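PDB 3BB8: CDP-4-keto-6-deoxy-D-glucose-3-dehydrase from Yersinia pseudotuberculosis, which probably removes the C3 hydroxyl of CDP-4-keto-6-deoxy-D-glucose with the help of a pyridoxal phosphate-type cofactor, during the making of lipopolysaccharide sugars. Local coordinates for residues 80-85 / 243-248; 87-92 / 228-233; 94-99 / 238-243; 214-217 / 223-226. The protein carries 1 engineered substitution. All blocks are in the same frame, centred on the assembly; numbering follows the deposited sequence.

Contact 1 of 4, residues 80-85 / 243-248; sequences VLTTTS and SFRDWG. With PLP (pyridoxal-5'-phosphate), chain C; PLP (pyridoxal-5'-phosphate), chain E.
Thr82 and Arg245 join the backbone of strand 79-83 to the last turn of helix 235-245, whose chain leaves helical geometry at Asp246. The hydrogen bond between them runs from Arg245 NH1 to Thr82 O, 2.8 Å away, with an angle at the hydrogen of 151°. NH1 reaches this oxygen in the carbonyl plane, on a lone pair, while the oxygen sits slightly out of the guanidinium plane. Arg245 gets there by sending CG anti to its backbone N and then bending at chi3 (66°), which also brings its CD to 3.2 Å from Thr82 O. Leu81 lies obliquely beside the same nitrogen, its CD2 3.9 Å from Arg245 NH1. The example shows how a charged side chain can serve an edge strand: within this chain, strand 79-83 pairs with strand 228-232 alone, in the large mixed sheet of the aspartate aminotransferase fold, and Thr82 O is met from the helix instead. Thr82 OG1 is hydrogen-bonded to Asn64, and Thr82 N to Glu68. Asp246 fixes the rotation of the guanidinium through a salt bridge, with Arg245 NE 2.9 Å from Asp246 OD1, on the syn side but tilted out of the carboxylate plane, the bond itself nearly straight (170°). A weak second bond links Arg245 NH2 to Asp246 OD2. Just beyond, Trp247 enters the active site of the second subunit, where Trp247 NE1 gives a hydrogen bond to O2P of that subunit's pyridoxal phosphate at 3.0 Å. At the other end Ser85 is the N-cap of helix 86-96, its OG accepting from Ser88 N.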
loop_
_atom_site.group_PDB
_atom_site.type_symbol
_atom_site.label_atom_id
_atom_site.label_comp_id
_atom_site.label_asym_id
_atom_site.label_seq_id
_atom_site.Cartn_x
_atom_site.Cartn_y
_atom_site.Cartn_z
ATOM N N VAL A 80 17.389 -3.267 1.320
ATOM C CA VAL A 80 16.242 -2.792 2.075
ATOM C C VAL A 80 15.289 -2.086 1.117
ATOM O O VAL A 80 15.677 -1.158 0.420
ATOM C CB VAL A 80 16.672 -1.799 3.181
ATOM C CG1 VAL A 80 15.443 -1.123 3.793
ATOM C CG2 VAL A 80 17.477 -2.532 4.257
ATOM N N LEU A 81 14.041 -2.539 1.087
ATOM C CA LEU A 81 13.025 -1.950 0.222
ATOM C C LEU A 81 11.877 -1.401 1.065
ATOM O O LEU A 81 11.322 -2.122 1.897
ATOM C CB LEU A 81 12.471 -3.012 -0.729
ATOM C CG LEU A 81 13.378 -3.572 -1.820
ATOM C CD1 LEU A 81 12.681 -4.741 -2.505
ATOM C CD2 LEU A 81 13.703 -2.467 -2.825
ATOM N N THR A 82 11.514 -0.139 0.854
ATOM C CA THR A 82 10.409 0.413 1.606
ATOM C C THR A 82 9.089 0.051 0.945
ATOM O O THR A 82 9.031 -0.206 -0.262
ATOM C CB THR A 82 10.494 1.945 1.738
ATOM O OG1 THR A 82 10.571 2.546 0.437
ATOM C CG2 THR A 82 11.711 2.334 2.576
ATOM N N THR A 83 8.030 0.022 1.747
ATOM C CA THR A 83 6.698 -0.297 1.246
ATOM C C THR A 83 5.644 0.428 2.096
ATOM O O THR A 83 5.996 1.109 3.054
ATOM C CB THR A 83 6.482 -1.826 1.222
ATOM O OG1 THR A 83 5.200 -2.114 0.659
ATOM C CG2 THR A 83 6.596 -2.411 2.610
ATOM N N THR A 84 4.362 0.286 1.757
ATOM C CA THR A 84 3.299 1.023 2.452
ATOM C C THR A 84 3.048 0.755 3.935
ATOM O O THR A 84 2.543 1.625 4.638
ATOM C CB THR A 84 1.943 0.839 1.756
ATOM O OG1 THR A 84 1.324 -0.354 2.251
ATOM C CG2 THR A 84 2.123 0.734 0.231
ATOM N N SER A 85 3.388 -0.435 4.412
ATOM C CA SER A 85 3.132 -0.778 5.794
ATOM C C SER A 85 3.822 -2.081 6.136
ATOM O O SER A 85 4.361 -2.757 5.262
ATOM C CB SER A 85 1.617 -0.969 5.997
ATOM O OG SER A 85 1.134 -2.053 5.204
ATOM N N SER A 243 10.144 -5.978 -7.963
ATOM C CA SER A 243 9.286 -6.164 -9.126
ATOM C C SER A 243 7.822 -6.250 -8.683
ATOM O O SER A 243 6.945 -5.599 -9.260
ATOM C CB SER A 243 9.682 -7.440 -9.865
ATOM O OG SER A 243 8.803 -7.699 -10.945
ATOM N N PHE A 244 7.562 -7.056 -7.660
ATOM C CA PHE A 244 6.207 -7.208 -7.139
ATOM C C PHE A 244 5.690 -5.875 -6.583
ATOM O O PHE A 244 4.518 -5.527 -6.744
ATOM C CB PHE A 244 6.189 -8.264 -6.048
ATOM C CG PHE A 244 6.043 -9.666 -6.562
ATOM C CD1 PHE A 244 4.859 -10.081 -7.164
ATOM C CD2 PHE A 244 7.076 -10.591 -6.404
ATOM C CE1 PHE A 244 4.697 -11.400 -7.602
ATOM C CE2 PHE A 244 6.923 -11.914 -6.838
ATOM C CZ PHE A 244 5.730 -12.317 -7.437
ATOM N N ARG A 245 6.577 -5.122 -5.944
ATOM C CA ARG A 245 6.187 -3.843 -5.388
ATOM C C ARG A 245 5.918 -2.845 -6.503
ATOM O O ARG A 245 4.998 -2.040 -6.419
ATOM C CB ARG A 245 7.278 -3.282 -4.462
ATOM C CG ARG A 245 6.849 -1.985 -3.778
ATOM C CD ARG A 245 8.019 -1.229 -3.151
ATOM N NE ARG A 245 8.970 -0.737 -4.142
ATOM C CZ ARG A 245 10.179 -0.253 -3.847
ATOM N NH1 ARG A 245 10.597 -0.188 -2.583
ATOM N NH2 ARG A 245 10.980 0.155 -4.822
ATOM N N ASP A 246 6.722 -2.912 -7.555
ATOM C CA ASP A 246 6.583 -1.985 -8.662
ATOM C C ASP A 246 5.811 -2.471 -9.901
ATOM O O ASP A 246 6.360 -2.545 -10.998
ATOM C CB ASP A 246 7.974 -1.481 -9.067
ATOM C CG ASP A 246 8.762 -0.899 -7.890
ATOM O OD1 ASP A 246 8.152 -0.504 -6.869
ATOM O OD2 ASP A 246 10.005 -0.819 -7.989
ATOM N N TRP A 247 4.529 -2.775 -9.713
ATOM C CA TRP A 247 3.620 -3.210 -10.775
ATOM C C TRP A 247 3.973 -4.544 -11.404
ATOM O O TRP A 247 3.401 -4.936 -12.427
ATOM C CB TRP A 247 3.524 -2.137 -11.872
ATOM C CG TRP A 247 3.093 -0.759 -11.401
ATOM C CD1 TRP A 247 1.828 -0.364 -11.047
ATOM C CD2 TRP A 247 3.935 0.397 -11.231
ATOM N NE1 TRP A 247 1.835 0.966 -10.667
ATOM C CE2 TRP A 247 3.111 1.454 -10.770
ATOM C CE3 TRP A 247 5.301 0.641 -11.423
ATOM C CZ2 TRP A 247 3.615 2.738 -10.498
ATOM C CZ3 TRP A 247 5.807 1.930 -11.154
ATOM C CH2 TRP A 247 4.960 2.959 -10.695
ATOM N N GLY A 248 4.899 -5.257 -10.779
ATOM C CA GLY A 248 5.320 -6.535 -11.318
ATOM C C GLY A 248 6.162 -6.363 -12.572
ATOM O O GLY A 248 6.318 -7.303 -13.353
HETATM N N1 PLP C . 2.967 -8.002 12.164
HETATM C C2 PLP C . 3.019 -7.611 13.492
HETATM C C2A PLP C . 3.459 -8.647 14.517
HETATM C C3 PLP C . 2.669 -6.276 13.853
HETATM O O3 PLP C . 2.701 -5.853 15.135
HETATM C C4 PLP C . 2.262 -5.324 12.823
HETATM C C4A PLP C . 1.918 -3.861 13.270
HETATM C C5 PLP C . 2.218 -5.794 11.469
HETATM C C6 PLP C . 2.587 -7.165 11.180
HETATM C C5A PLP C . 1.831 -5.007 10.254
HETATM O O4P PLP C . 2.197 -3.700 10.298
HETATM P P PLP C . 1.286 -2.463 9.825
HETATM O O1P PLP C . 2.248 -1.315 9.594
HETATM O O2P PLP C . 0.286 -2.164 11.088
HETATM O O3P PLP C . 0.490 -2.842 8.572
HETATM N N1 PLP E . -5.090 1.198 -13.875
HETATM C C2 PLP E . -4.740 2.074 -14.885
HETATM C C2A PLP E . -5.506 1.979 -16.207
HETATM C C3 PLP E . -3.696 3.024 -14.661
HETATM O O3 PLP E . -3.312 3.899 -15.618
HETATM C C4 PLP E . -3.009 3.065 -13.369
HETATM C C4A PLP E . -1.904 4.136 -13.168
HETATM C C5 PLP E . -3.407 2.126 -12.373
HETATM C C6 PLP E . -4.473 1.193 -12.671
HETATM C C5A PLP E . -2.842 1.983 -10.990
HETATM O O4P PLP E . -2.379 3.135 -10.440
HETATM P P PLP E . -1.010 3.288 -9.630
HETATM O O1P PLP E . -1.154 4.520 -8.791
HETATM O O2P PLP E . 0.142 3.456 -10.788
HETATM O O3P PLP E . -0.747 2.021 -8.782
#

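Contact 2 of 4, residues 87-92 / 228-233; sequences SSANLL and GAVFTQ. With PLP (pyridoxal-5'-phosphate), chain C.
Ala89 and Val230 face each other where helix 86-96 crosses strand 228-232 at an angle of 30° between their directions, the short axes approaching to 6.9 Å. The methyl of Ala89 points down at the strand and settles over the peptide that follows Ala229: Ala89 CB is 3.6 Å from Ala229 O and 3.7 Å from Val230 CG2. Val230 replies with one branch. Its CG2, set anti to the carbonyl carbon, rises alongside the helix backbone to 3.4 Å from Ala89 O, while CG1, anti to the backbone N (chi1 177°), turns to another neighbour, Ile241. One turn further along the helix, Leu92 meets the same branch with the root of its side chain, Leu92 CB lying 4.1 Å from Val230 CG2. The rest of Leu92 goes on to helix 235-245. Strand 228-232 runs antiparallel to both its neighbours, 79-83 and 211-215, as the antiparallel strand does in the core sheet of fold-type I pyridoxal phosphate enzymes, and helix 86-96 covers this part of the sheet. The small Ala89 methyl lets the helix come close, Ala89 CA and Val230 CA being 5.3 Å apart. At its N-terminal end the helix holds the cofactor phosphate: Ser87 N donates to O3P of the pyridoxal phosphate at 3.0 Å, and Ser87 OG gives the same oxygen a second bond of 2.6 Å. Thr122 is a further hydrogen-bond partner of that hydroxyl, and Gly86 N also binds the cofactor.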
loop_
_atom_site.group_PDB
_atom_site.type_symbol
_atom_site.label_atom_id
_atom_site.label_comp_id
_atom_site.label_asym_id
_atom_site.label_seq_id
_atom_site.Cartn_x
_atom_site.Cartn_y
_atom_site.Cartn_z
ATOM N N SER A 87 2.261 -4.675 7.077
ATOM C CA SER A 87 1.426 -5.709 6.463
ATOM C C SER A 87 1.823 -5.868 4.986
ATOM O O SER A 87 1.908 -6.973 4.467
ATOM C CB SER A 87 -0.060 -5.337 6.558
ATOM O OG SER A 87 -0.476 -5.154 7.902
ATOM N N SER A 88 2.067 -4.753 4.304
ATOM C CA SER A 88 2.459 -4.840 2.898
ATOM C C SER A 88 3.828 -5.509 2.792
ATOM O O SER A 88 4.085 -6.253 1.845
ATOM C CB SER A 88 2.505 -3.450 2.261
ATOM O OG SER A 88 1.204 -2.922 2.152
ATOM N N ALA A 89 4.703 -5.242 3.758
ATOM C CA ALA A 89 6.025 -5.853 3.743
ATOM C C ALA A 89 5.856 -7.367 3.821
ATOM O O ALA A 89 6.442 -8.103 3.017
ATOM C CB ALA A 89 6.869 -5.345 4.915
ATOM N N ASN A 90 5.046 -7.832 4.774
ATOM C CA ASN A 90 4.798 -9.270 4.917
ATOM C C ASN A 90 4.232 -9.826 3.610
ATOM O O ASN A 90 4.632 -10.907 3.166
ATOM C CB ASN A 90 3.816 -9.557 6.060
ATOM C CG ASN A 90 4.467 -9.468 7.440
ATOM O OD1 ASN A 90 3.786 -9.395 8.461
ATOM N ND2 ASN A 90 5.784 -9.483 7.471
ATOM N N LEU A 91 3.305 -9.096 2.993
ATOM C CA LEU A 91 2.697 -9.535 1.731
ATOM C C LEU A 91 3.738 -9.735 0.629
ATOM O O LEU A 91 3.729 -10.756 -0.058
ATOM C CB LEU A 91 1.658 -8.519 1.250
ATOM C CG LEU A 91 0.977 -8.868 -0.082
ATOM C CD1 LEU A 91 0.273 -10.212 0.031
ATOM C CD2 LEU A 91 -0.016 -7.776 -0.453
ATOM N N LEU A 92 4.638 -8.761 0.478
ATOM C CA LEU A 92 5.696 -8.813 -0.539
ATOM C C LEU A 92 6.727 -9.928 -0.274
ATOM O O LEU A 92 7.188 -10.593 -1.202
ATOM C CB LEU A 92 6.405 -7.450 -0.621
ATOM C CG LEU A 92 5.606 -6.299 -1.257
ATOM C CD1 LEU A 92 6.355 -4.985 -1.099
ATOM C CD2 LEU A 92 5.384 -6.600 -2.742
ATOM N N GLY A 228 6.569 0.684 5.907
ATOM C CA GLY A 228 7.258 -0.502 6.376
ATOM C C GLY A 228 8.405 -0.801 5.429
ATOM O O GLY A 228 8.670 -0.004 4.527
ATOM N N ALA A 229 9.074 -1.943 5.611
ATOM C CA ALA A 229 10.170 -2.303 4.740
ATOM C C ALA A 229 10.461 -3.795 4.699
ATOM O O ALA A 229 10.257 -4.516 5.684
ATOM C CB ALA A 229 11.442 -1.545 5.154
ATOM N N VAL A 230 10.915 -4.248 3.532
ATOM C CA VAL A 230 11.314 -5.628 3.333
ATOM C C VAL A 230 12.833 -5.525 3.174
ATOM O O VAL A 230 13.329 -4.617 2.501
ATOM C CB VAL A 230 10.696 -6.235 2.048
ATOM C CG1 VAL A 230 11.207 -7.654 1.837
ATOM C CG2 VAL A 230 9.186 -6.264 2.163
ATOM N N PHE A 231 13.568 -6.418 3.830
ATOM C CA PHE A 231 15.014 -6.416 3.741
ATOM C C PHE A 231 15.527 -7.834 3.618
ATOM O O PHE A 231 14.896 -8.777 4.100
ATOM C CB PHE A 231 15.642 -5.680 4.935
ATOM C CG PHE A 231 15.119 -6.104 6.282
ATOM C CD1 PHE A 231 15.646 -7.213 6.934
ATOM C CD2 PHE A 231 14.142 -5.347 6.930
ATOM C CE1 PHE A 231 15.217 -7.566 8.224
ATOM C CE2 PHE A 231 13.702 -5.683 8.217
ATOM C CZ PHE A 231 14.242 -6.794 8.867
ATOM N N THR A 232 16.661 -7.987 2.941
ATOM C CA THR A 232 17.221 -9.307 2.700
ATOM C C THR A 232 18.709 -9.196 2.421
ATOM O O THR A 232 19.253 -8.100 2.319
ATOM C CB THR A 232 16.526 -9.977 1.478
ATOM O OG1 THR A 232 17.026 -11.308 1.294
ATOM C CG2 THR A 232 16.788 -9.181 0.211
ATOM N N GLN A 233 19.372 -10.338 2.306
ATOM C CA GLN A 233 20.795 -10.341 2.027
ATOM C C GLN A 233 21.000 -10.873 0.621
ATOM O O GLN A 233 22.103 -10.824 0.074
ATOM C CB GLN A 233 21.512 -11.215 3.051
ATOM C CG GLN A 233 21.074 -10.898 4.475
ATOM C CD GLN A 233 22.043 -11.400 5.512
ATOM O OE1 GLN A 233 23.162 -10.889 5.629
ATOM N NE2 GLN A 233 21.628 -12.410 6.273
HETATM N N1 PLP C . 2.967 -8.002 12.164
HETATM C C2 PLP C . 3.019 -7.611 13.492
HETATM C C2A PLP C . 3.459 -8.647 14.517
HETATM C C3 PLP C . 2.669 -6.276 13.853
HETATM O O3 PLP C . 2.701 -5.853 15.135
HETATM C C4 PLP C . 2.262 -5.324 12.823
HETATM C C4A PLP C . 1.918 -3.861 13.270
HETATM C C5 PLP C . 2.218 -5.794 11.469
HETATM C C6 PLP C . 2.587 -7.165 11.180
HETATM C C5A PLP C . 1.831 -5.007 10.254
HETATM O O4P PLP C . 2.197 -3.700 10.298
HETATM P P PLP C . 1.286 -2.463 9.825
HETATM O O1P PLP C . 2.248 -1.315 9.594
HETATM O O2P PLP C . 0.286 -2.164 11.088
HETATM O O3P PLP C . 0.490 -2.842 8.572
#

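Contact 3 of 4, residues 94-99 / 238-243; sequences LTALTS and KSIIES
Ala96 and Ile240 carry the apolar part of this meeting between the end of helix 86-96 and the middle of helix 235-245. Ile240 directs its CG2 anti to the backbone N, and this methyl is packed tightly against both the side chain and the carbonyl of Ala96, though the exact closeness round the Ala96 methyl is uncertain. Ile241 also leans its chain end toward that methyl, but the detailed position of its terminal carbon is doubtful. The other branch of Ile240 passes Ser99, with Ile240 CG1 3.7 Å from Ser99 OG. The ring of Phe244 adds to the cover over Thr95, Ala96 and Thr98.

Polar interactions stay on one side of the contact or the other. A type I beta turn from Ala96 to Ser99 closes with Ser99 N donating to Ala96 O at 3.1 Å, so the carbonyl grazed by Ile240 CG2 already has a donor. Ser99 OG finds its hydrogen-bond partner in Lys101 N. On the helix, a turn-to-turn salt bridge spans four residues, Lys238 NZ lying 3.0 Å from Glu242 OE1 and coming from above the carboxylate plane.

No hydrogen bond crosses the contact. The two helices, each following a strand of the large sheet, are therefore held here by apolar packing, with a small alanine letting the backbones approach to 5.3 Å between Ala96 CA and Ile241 CA.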
loop_
_atom_site.group_PDB
_atom_site.type_symbol
_atom_site.label_atom_id
_atom_site.label_comp_id
_atom_site.label_asym_id
_atom_site.label_seq_id
_atom_site.Cartn_x
_atom_site.Cartn_y
_atom_site.Cartn_z
ATOM N N LEU A 94 6.337 -12.891 1.340
ATOM C CA LEU A 94 5.777 -14.207 1.027
ATOM C C LEU A 94 5.468 -14.370 -0.461
ATOM O O LEU A 94 5.700 -15.432 -1.033
ATOM C CB LEU A 94 4.500 -14.434 1.845
ATOM C CG LEU A 94 3.832 -15.807 1.988
ATOM C CD1 LEU A 94 3.169 -16.242 0.678
ATOM C CD2 LEU A 94 4.865 -16.815 2.450
ATOM N N THR A 95 4.950 -13.318 -1.084
ATOM C CA THR A 95 4.594 -13.360 -2.496
ATOM C C THR A 95 5.806 -13.569 -3.384
ATOM O O THR A 95 5.765 -14.354 -4.323
ATOM C CB THR A 95 3.884 -12.064 -2.930
ATOM O OG1 THR A 95 2.692 -11.905 -2.155
ATOM C CG2 THR A 95 3.531 -12.116 -4.432
ATOM N N ALA A 96 6.884 -12.862 -3.072
ATOM C CA ALA A 96 8.124 -12.952 -3.816
ATOM C C ALA A 96 8.636 -14.388 -3.919
ATOM O O ALA A 96 9.208 -14.785 -4.938
ATOM C CB ALA A 96 9.153 -12.096 -3.155
ATOM N N LEU A 97 8.435 -15.169 -2.865
ATOM C CA LEU A 97 8.894 -16.548 -2.868
ATOM C C LEU A 97 8.038 -17.412 -3.780
ATOM O O LEU A 97 8.259 -18.620 -3.866
ATOM C CB LEU A 97 8.868 -17.122 -1.452
ATOM C CG LEU A 97 9.779 -16.462 -0.417
ATOM C CD1 LEU A 97 9.641 -17.167 0.931
ATOM C CD2 LEU A 97 11.209 -16.525 -0.900
ATOM N N THR A 98 7.055 -16.806 -4.448
ATOM C CA THR A 98 6.189 -17.562 -5.359
ATOM C C THR A 98 6.670 -17.376 -6.796
ATOM O O THR A 98 6.132 -17.978 -7.731
ATOM C CB THR A 98 4.715 -17.093 -5.313
ATOM O OG1 THR A 98 4.618 -15.799 -5.921
ATOM C CG2 THR A 98 4.205 -17.021 -3.872
ATOM N N SER A 99 7.679 -16.528 -6.960
ATOM C CA SER A 99 8.248 -16.236 -8.269
ATOM C C SER A 99 8.808 -17.457 -8.984
ATOM O O SER A 99 9.612 -18.197 -8.421
ATOM C CB SER A 99 9.370 -15.212 -8.135
ATOM O OG SER A 99 10.088 -15.122 -9.351
ATOM N N LYS A 238 15.793 -9.605 -3.536
ATOM C CA LYS A 238 15.628 -8.165 -3.588
ATOM C C LYS A 238 15.018 -7.774 -4.930
ATOM O O LYS A 238 14.112 -6.934 -4.990
ATOM C CB LYS A 238 16.989 -7.495 -3.394
ATOM C CG LYS A 238 16.986 -5.973 -3.393
ATOM C CD LYS A 238 16.886 -5.409 -4.799
ATOM C CE LYS A 238 17.170 -3.921 -4.805
ATOM N NZ LYS A 238 17.217 -3.372 -6.192
ATOM N N SER A 239 15.508 -8.384 -6.008
ATOM C CA SER A 239 14.983 -8.083 -7.337
ATOM C C SER A 239 13.554 -8.566 -7.524
ATOM O O SER A 239 12.749 -7.876 -8.133
ATOM C CB SER A 239 15.875 -8.683 -8.425
ATOM O OG SER A 239 17.019 -7.869 -8.594
ATOM N N ILE A 240 13.245 -9.753 -7.012
ATOM C CA ILE A 240 11.890 -10.279 -7.120
ATOM C C ILE A 240 10.924 -9.349 -6.367
ATOM O O ILE A 240 9.914 -8.924 -6.928
ATOM C CB ILE A 240 11.789 -11.722 -6.533
ATOM C CG1 ILE A 240 12.313 -12.753 -7.542
ATOM C CG2 ILE A 240 10.340 -12.084 -6.243
ATOM C CD1 ILE A 240 13.674 -12.461 -8.096
ATOM N N ILE A 241 11.258 -9.030 -5.111
ATOM C CA ILE A 241 10.441 -8.168 -4.246
ATOM C C ILE A 241 10.102 -6.854 -4.925
ATOM O O ILE A 241 8.929 -6.483 -5.035
ATOM C CB ILE A 241 11.179 -7.779 -2.925
ATOM C CG1 ILE A 241 11.795 -9.009 -2.269
ATOM C CG2 ILE A 241 10.207 -7.093 -1.948
ATOM C CD1 ILE A 241 10.810 -9.995 -1.775
ATOM N N GLU A 242 11.148 -6.143 -5.343
ATOM C CA GLU A 242 11.016 -4.843 -6.002
ATOM C C GLU A 242 10.064 -4.894 -7.197
ATOM O O GLU A 242 9.276 -3.971 -7.417
ATOM C CB GLU A 242 12.396 -4.354 -6.448
ATOM C CG GLU A 242 12.421 -2.922 -6.981
ATOM C CD GLU A 242 13.837 -2.370 -7.087
ATOM O OE1 GLU A 242 14.689 -3.042 -7.709
ATOM O OE2 GLU A 242 14.100 -1.268 -6.552
ATOM N N SER A 243 10.144 -5.978 -7.963
ATOM C CA SER A 243 9.286 -6.164 -9.126
ATOM C C SER A 243 7.822 -6.250 -8.683
ATOM O O SER A 243 6.945 -5.599 -9.260
ATOM C CB SER A 243 9.682 -7.440 -9.865
ATOM O OG SER A 243 8.803 -7.699 -10.945
#

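Contact 4 of 4, residues 214-217 / 223-226; sequences VSFY and TMGE. With PLP (pyridoxal-5'-phosphate), chain C.
Tyr217 presents an edge of its ring to the carboxylate of Glu226, with Tyr217 CD1 3.6 Å from Glu226 OE1 and the two planes 51° apart. The two side chains run alongside each other in the same direction. Gly225 O and a phosphate oxygen of the cofactor, O2P, approach this ring obliquely. Trp247 of the second subunit meets it edge-to-face, and Lys290 of that subunit forms a salt bridge with Glu226 OE2. The Phe216 ring has a Met-aromatic contact with Met224, whose SD is 4.9 Å from the ring centroid and 57° off its normal; Phe67 adds a further ring.

The backbone between the two rings is gripped as well: Phe216 O takes two bonds. Met224 N donates to it at 3.0 Å in the carbonyl plane, on a lone pair, whereas Thr223 OG1, 2.8 Å from Phe216 O, comes from above that plane. Thr223 OG1 also accepts from Gly225 N, forming an ST turn. A second ST turn joins Tyr217 N to Ser215 OG, which donates to cofactor O1P at 2.6 Å. These bonds draw together the ends of the short loop carrying Lys220, an engineered residue of the cofactor pocket; Ser215, at its start, holds the phosphate in the pyridoxal phosphate site of an aspartate aminotransferase-type fold.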
loop_
_atom_site.group_PDB
_atom_site.type_symbol
_atom_site.label_atom_id
_atom_site.label_comp_id
_atom_site.label_asym_id
_atom_site.label_seq_id
_atom_site.Cartn_x
_atom_site.Cartn_y
_atom_site.Cartn_z
ATOM N N VAL A 214 9.543 -5.169 8.592
ATOM C CA VAL A 214 9.392 -4.296 9.747
ATOM C C VAL A 214 8.290 -3.298 9.410
ATOM O O VAL A 214 7.993 -3.064 8.227
ATOM C CB VAL A 214 10.724 -3.544 10.068
ATOM C CG1 VAL A 214 11.046 -2.550 8.971
ATOM C CG2 VAL A 214 10.612 -2.833 11.415
ATOM N N SER A 215 7.677 -2.723 10.442
ATOM C CA SER A 215 6.591 -1.761 10.258
ATOM C C SER A 215 6.900 -0.364 10.801
ATOM O O SER A 215 7.654 -0.223 11.755
ATOM C CB SER A 215 5.331 -2.285 10.948
ATOM O OG SER A 215 4.372 -1.250 11.096
ATOM N N PHE A 216 6.302 0.666 10.212
ATOM C CA PHE A 216 6.530 2.023 10.708
ATOM C C PHE A 216 5.230 2.727 11.077
ATOM O O PHE A 216 5.091 3.942 10.904
ATOM C CB PHE A 216 7.302 2.858 9.683
ATOM C CG PHE A 216 8.567 2.217 9.227
ATOM C CD1 PHE A 216 8.873 2.144 7.868
ATOM C CD2 PHE A 216 9.444 1.654 10.143
ATOM C CE1 PHE A 216 10.041 1.513 7.431
ATOM C CE2 PHE A 216 10.617 1.018 9.713
ATOM C CZ PHE A 216 10.911 0.950 8.354
ATOM N N TYR A 217 4.271 1.935 11.551
ATOM C CA TYR A 217 2.988 2.444 12.020
ATOM C C TYR A 217 3.361 3.199 13.325
ATOM O O TYR A 217 4.334 2.843 13.989
ATOM C CB TYR A 217 2.053 1.260 12.301
ATOM C CG TYR A 217 0.650 1.658 12.666
ATOM C CD1 TYR A 217 -0.175 2.288 11.740
ATOM C CD2 TYR A 217 0.166 1.469 13.958
ATOM C CE1 TYR A 217 -1.439 2.728 12.088
ATOM C CE2 TYR A 217 -1.099 1.904 14.315
ATOM C CZ TYR A 217 -1.893 2.535 13.376
ATOM O OH TYR A 217 -3.139 2.997 13.727
ATOM N N THR A 223 8.498 5.608 13.291
ATOM C CA THR A 223 7.336 5.758 12.426
ATOM C C THR A 223 7.446 6.660 11.186
ATOM O O THR A 223 8.308 7.540 11.097
ATOM C CB THR A 223 6.151 6.262 13.258
ATOM O OG1 THR A 223 4.961 6.289 12.457
ATOM C CG2 THR A 223 6.445 7.666 13.763
ATOM N N MET A 224 6.557 6.427 10.225
ATOM C CA MET A 224 6.384 7.343 9.104
ATOM C C MET A 224 4.931 7.769 8.923
ATOM O O MET A 224 4.523 8.174 7.835
ATOM C CB MET A 224 6.723 6.645 7.785
ATOM C CG MET A 224 8.169 6.189 7.677
ATOM S SD MET A 224 8.570 5.526 6.049
ATOM C CE MET A 224 10.056 4.597 6.418
ATOM N N GLY A 225 4.154 7.674 9.998
ATOM C CA GLY A 225 2.726 7.441 9.887
ATOM C C GLY A 225 2.292 6.062 9.429
ATOM O O GLY A 225 1.788 5.265 10.220
ATOM N N GLU A 226 2.488 5.782 8.145
ATOM C CA GLU A 226 2.158 4.479 7.587
ATOM C C GLU A 226 3.379 4.169 6.731
ATOM O O GLU A 226 3.857 5.040 6.001
ATOM C CB GLU A 226 0.904 4.532 6.714
ATOM C CG GLU A 226 -0.381 4.842 7.466
ATOM C CD GLU A 226 -0.998 3.634 8.168
ATOM O OE1 GLU A 226 -0.389 2.538 8.183
ATOM O OE2 GLU A 226 -2.111 3.794 8.712
HETATM N N1 PLP C . 2.967 -8.002 12.164
HETATM C C2 PLP C . 3.019 -7.611 13.492
HETATM C C2A PLP C . 3.459 -8.647 14.517
HETATM C C3 PLP C . 2.669 -6.276 13.853
HETATM O O3 PLP C . 2.701 -5.853 15.135
HETATM C C4 PLP C . 2.262 -5.324 12.823
HETATM C C4A PLP C . 1.918 -3.861 13.270
HETATM C C5 PLP C . 2.218 -5.794 11.469
HETATM C C6 PLP C . 2.587 -7.165 11.180
HETATM C C5A PLP C . 1.831 -5.007 10.254
HETATM O O4P PLP C . 2.197 -3.700 10.298
HETATM P P PLP C . 1.286 -2.463 9.825
HETATM O O1P PLP C . 2.248 -1.315 9.594
HETATM O O2P PLP C . 0.286 -2.164 11.088
HETATM O O3P PLP C . 0.490 -2.842 8.572
#

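How the contacts relate
The four contacts illustrate how neighbouring strands and the helices that follow them can be joined around a cofactor site. Strands 79-83, 228-232 and 211-215 are neighbours in the sheet, with 228-232 antiparallel to both others, and they tie together contacts 1, 2 and 4. Helices 86-96 and 235-245, each following one of these strands, meet in contact 3, which shares Ser243 with contact 1. Along the chain, contacts 2, 3 and 4 all nest inside the loop closed by contact 1, while contacts 2 and 3 cross. Centres of contacts 1 and 2 are about 8 Å apart, those of 3 and 4 about 21 Å. Contacts 1, 2 and 4 touch pyridoxal phosphate and the second subunit; contact 3 lies farther out.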